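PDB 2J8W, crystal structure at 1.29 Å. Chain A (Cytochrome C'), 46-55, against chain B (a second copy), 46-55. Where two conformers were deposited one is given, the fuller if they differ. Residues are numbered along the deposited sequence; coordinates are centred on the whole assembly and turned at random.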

# COMPACT_ATOMS: atom_id res chain seq x y z
N ALA A 46 -9.91 -4.96 6.08
CA ALA A 46 -8.75 -5.83 6.16
C ALA A 46 -7.54 -5.16 5.52
O ALA A 46 -6.41 -5.24 6.03
CB ALA A 46 -9.02 -7.18 5.54
N LEU A 47 -7.75 -4.48 4.39
CA LEU A 47 -6.67 -3.76 3.73
C LEU A 47 -6.20 -2.58 4.59
O LEU A 47 -5.00 -2.39 4.73
CB LEU A 47 -7.10 -3.21 2.35
CG LEU A 47 -7.13 -4.15 1.14
CD1 LEU A 47 -7.82 -3.60 -0.10
CD2 LEU A 47 -5.68 -4.50 0.78
N VAL A 48 -7.13 -1.82 5.15
CA VAL A 48 -6.74 -0.74 6.07
C VAL A 48 -5.89 -1.29 7.19
O VAL A 48 -4.87 -0.73 7.54
CB VAL A 48 -7.97 0.03 6.58
CG1 VAL A 48 -7.58 0.96 7.71
CG2 VAL A 48 -8.65 0.79 5.44
N SER A 49 -6.32 -2.38 7.78
CA SER A 49 -5.58 -2.96 8.89
C SER A 49 -4.16 -3.35 8.49
O SER A 49 -3.19 -3.01 9.17
CB SER A 49 -6.34 -4.16 9.45
OG SER A 49 -5.65 -4.67 10.58
N THR A 50 -4.03 -4.07 7.40
CA THR A 50 -2.71 -4.43 6.88
C THR A 50 -1.85 -3.19 6.62
O THR A 50 -0.69 -3.09 7.04
CB THR A 50 -2.87 -5.28 5.64
OG1 THR A 50 -3.54 -6.49 6.02
CG2 THR A 50 -1.54 -5.59 4.92
N LEU A 51 -2.41 -2.25 5.89
CA LEU A 51 -1.65 -1.05 5.53
C LEU A 51 -1.29 -0.18 6.72
O LEU A 51 -0.25 0.50 6.71
CB LEU A 51 -2.45 -0.22 4.51
CG LEU A 51 -2.69 -0.82 3.12
CD1 LEU A 51 -3.85 -0.11 2.44
CD2 LEU A 51 -1.43 -0.76 2.29
N SER A 52 -2.13 -0.19 7.74
CA SER A 52 -1.96 0.70 8.89
C SER A 52 -0.69 0.42 9.62
O SER A 52 -0.23 1.28 10.36
CB SER A 52 -3.10 0.59 9.88
OG SER A 52 -3.06 -0.64 10.58
N LYS A 53 -0.15 -0.79 9.44
CA LYS A 53 1.08 -1.23 10.12
C LYS A 53 2.35 -0.78 9.41
O LYS A 53 3.46 -1.08 9.86
CB LYS A 53 1.06 -2.77 10.26
CG LYS A 53 -0.16 -3.23 11.09
CD LYS A 53 -0.43 -4.68 11.07
CE LYS A 53 -1.55 -5.00 12.02
NZ LYS A 53 -1.86 -6.45 11.95
N LEU A 54 2.19 -0.12 8.27
CA LEU A 54 3.33 0.25 7.43
C LEU A 54 3.90 1.68 7.62
O LEU A 54 5.10 1.83 7.75
CB LEU A 54 3.01 0.02 5.95
CG LEU A 54 2.47 -1.37 5.58
CD1 LEU A 54 2.30 -1.49 4.10
CD2 LEU A 54 3.46 -2.45 6.17
N PRO A 55 3.10 2.75 7.51
CA PRO A 55 3.75 4.06 7.36
C PRO A 55 4.53 4.51 8.57
O PRO A 55 5.48 5.30 8.43
CB PRO A 55 2.59 5.00 7.07
CG PRO A 55 1.36 4.29 7.64
CD PRO A 55 1.63 2.84 7.45
N ALA B 46 3.67 -11.94 1.23
CA ALA B 46 2.22 -11.82 1.45
C ALA B 46 1.78 -10.36 1.20
O ALA B 46 0.73 -10.12 0.62
CB ALA B 46 1.84 -12.27 2.84
N LEU B 47 2.59 -9.40 1.61
CA LEU B 47 2.30 -7.99 1.36
C LEU B 47 2.35 -7.71 -0.12
O LEU B 47 1.41 -7.06 -0.65
CB LEU B 47 3.29 -7.11 2.13
CG LEU B 47 3.00 -6.90 3.60
CD1 LEU B 47 4.17 -6.23 4.29
CD2 LEU B 47 1.75 -5.99 3.77
N VAL B 48 3.39 -8.14 -0.82
CA VAL B 48 3.44 -7.99 -2.25
C VAL B 48 2.21 -8.54 -2.93
O VAL B 48 1.62 -7.90 -3.81
CB VAL B 48 4.75 -8.58 -2.84
CG1 VAL B 48 4.68 -8.63 -4.38
CG2 VAL B 48 5.97 -7.82 -2.36
N SER B 49 1.78 -9.71 -2.50
CA SER B 49 0.62 -10.34 -3.10
C SER B 49 -0.64 -9.49 -2.91
O SER B 49 -1.40 -9.21 -3.85
CB SER B 49 0.43 -11.74 -2.52
OG SER B 49 -0.67 -12.36 -3.17
N THR B 50 -0.87 -9.06 -1.68
CA THR B 50 -2.00 -8.18 -1.37
C THR B 50 -1.96 -6.91 -2.20
O THR B 50 -2.94 -6.50 -2.80
CB THR B 50 -2.02 -7.91 0.11
OG1 THR B 50 -2.25 -9.16 0.78
CG2 THR B 50 -3.06 -6.88 0.53
N LEU B 51 -0.82 -6.28 -2.23
CA LEU B 51 -0.65 -5.02 -2.91
C LEU B 51 -0.78 -5.17 -4.42
O LEU B 51 -1.22 -4.24 -5.11
CB LEU B 51 0.69 -4.38 -2.56
CG LEU B 51 0.83 -3.91 -1.13
CD1 LEU B 51 2.33 -3.70 -0.79
CD2 LEU B 51 0.07 -2.59 -0.86
N SER B 52 -0.36 -6.32 -4.95
CA SER B 52 -0.24 -6.50 -6.39
C SER B 52 -1.56 -6.38 -7.06
O SER B 52 -1.60 -6.18 -8.26
CB SER B 52 0.32 -7.89 -6.71
OG SER B 52 -0.60 -8.93 -6.43
N LYS B 53 -2.61 -6.60 -6.25
CA LYS B 53 -3.98 -6.61 -6.71
C LYS B 53 -4.61 -5.21 -6.79
O LYS B 53 -5.74 -5.08 -7.17
CB LYS B 53 -4.78 -7.51 -5.74
CG LYS B 53 -4.33 -8.97 -5.78
CD LYS B 53 -4.94 -9.84 -4.70
CE LYS B 53 -4.30 -11.16 -4.70
NZ LYS B 53 -4.90 -12.02 -5.70
N LEU B 54 -3.87 -4.19 -6.42
CA LEU B 54 -4.39 -2.81 -6.33
C LEU B 54 -4.09 -1.88 -7.52
O LEU B 54 -5.02 -1.25 -8.03
CB LEU B 54 -3.92 -2.20 -5.03
CG LEU B 54 -4.21 -2.98 -3.75
CD1 LEU B 54 -3.70 -2.19 -2.57
CD2 LEU B 54 -5.67 -3.36 -3.63
N PRO B 55 -2.84 -1.72 -7.95
CA PRO B 55 -2.61 -0.59 -8.87
C PRO B 55 -3.25 -0.73 -10.22
O PRO B 55 -3.59 0.27 -10.86
CB PRO B 55 -1.09 -0.56 -9.02
CG PRO B 55 -0.61 -1.96 -8.62
CD PRO B 55 -1.61 -2.45 -7.63

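Read along chain B, this contact follows a simple rule: four side chains, at positions 47, 50, 51 and 54, meet the same four positions of the other copy, and no hydrogen bond crosses between the stretches. The spacing is helical, placing one stripe of the chain against its partner. A46(B) stays out of reach, but its carbonyl O accepts the backbone N of T50(B) at 3.0 Å, helping to hold the turn that presents the stripe.

L47(B) has the largest area covered by the other stretch on chain B, 55 Å². Its CA-to-CB bond points sideways, yet the m,t rotamer carries the end of the side chain nearer, so that CD2 lies 3.5 Å from CG2 of T50(A) and CD1 lies 4.3 Å from CD2 of L54(A). One leucine thus bridges two residues of the partner. V48(B) and S49(B) are out of reach of the other stretch.

T50(B) points toward chain A and offers its methyl: CG2 sits 3.5 Å from CD2 of L47(A), mirroring the pairing just described. A threonine here serves as a small apolar surface. Next, L51(B) meets its own counterpart, CD2 to CD2 of L51(A) at 3.9 Å, the self-pairing expected near a twofold relation. Both leucines start sideways and converge through their ends.

S52(B), chi1 p, turns its OG back to donate to the O of S49(B) at 2.7 Å, while K53(B) leaves its side chain exposed and clear of the partner. L54(B), beyond the regular helix, is held by its N bonding to the O of L51(B) at 3.0 Å; it points toward chain A and brings CD2 within 4.1 Å of CD1 of L47(A). P55(B) is out of reach of the other stretch. Together the two stretches bury 314 Å², with helix axes no closer than 11.8 Å: side-chain ends span the gap.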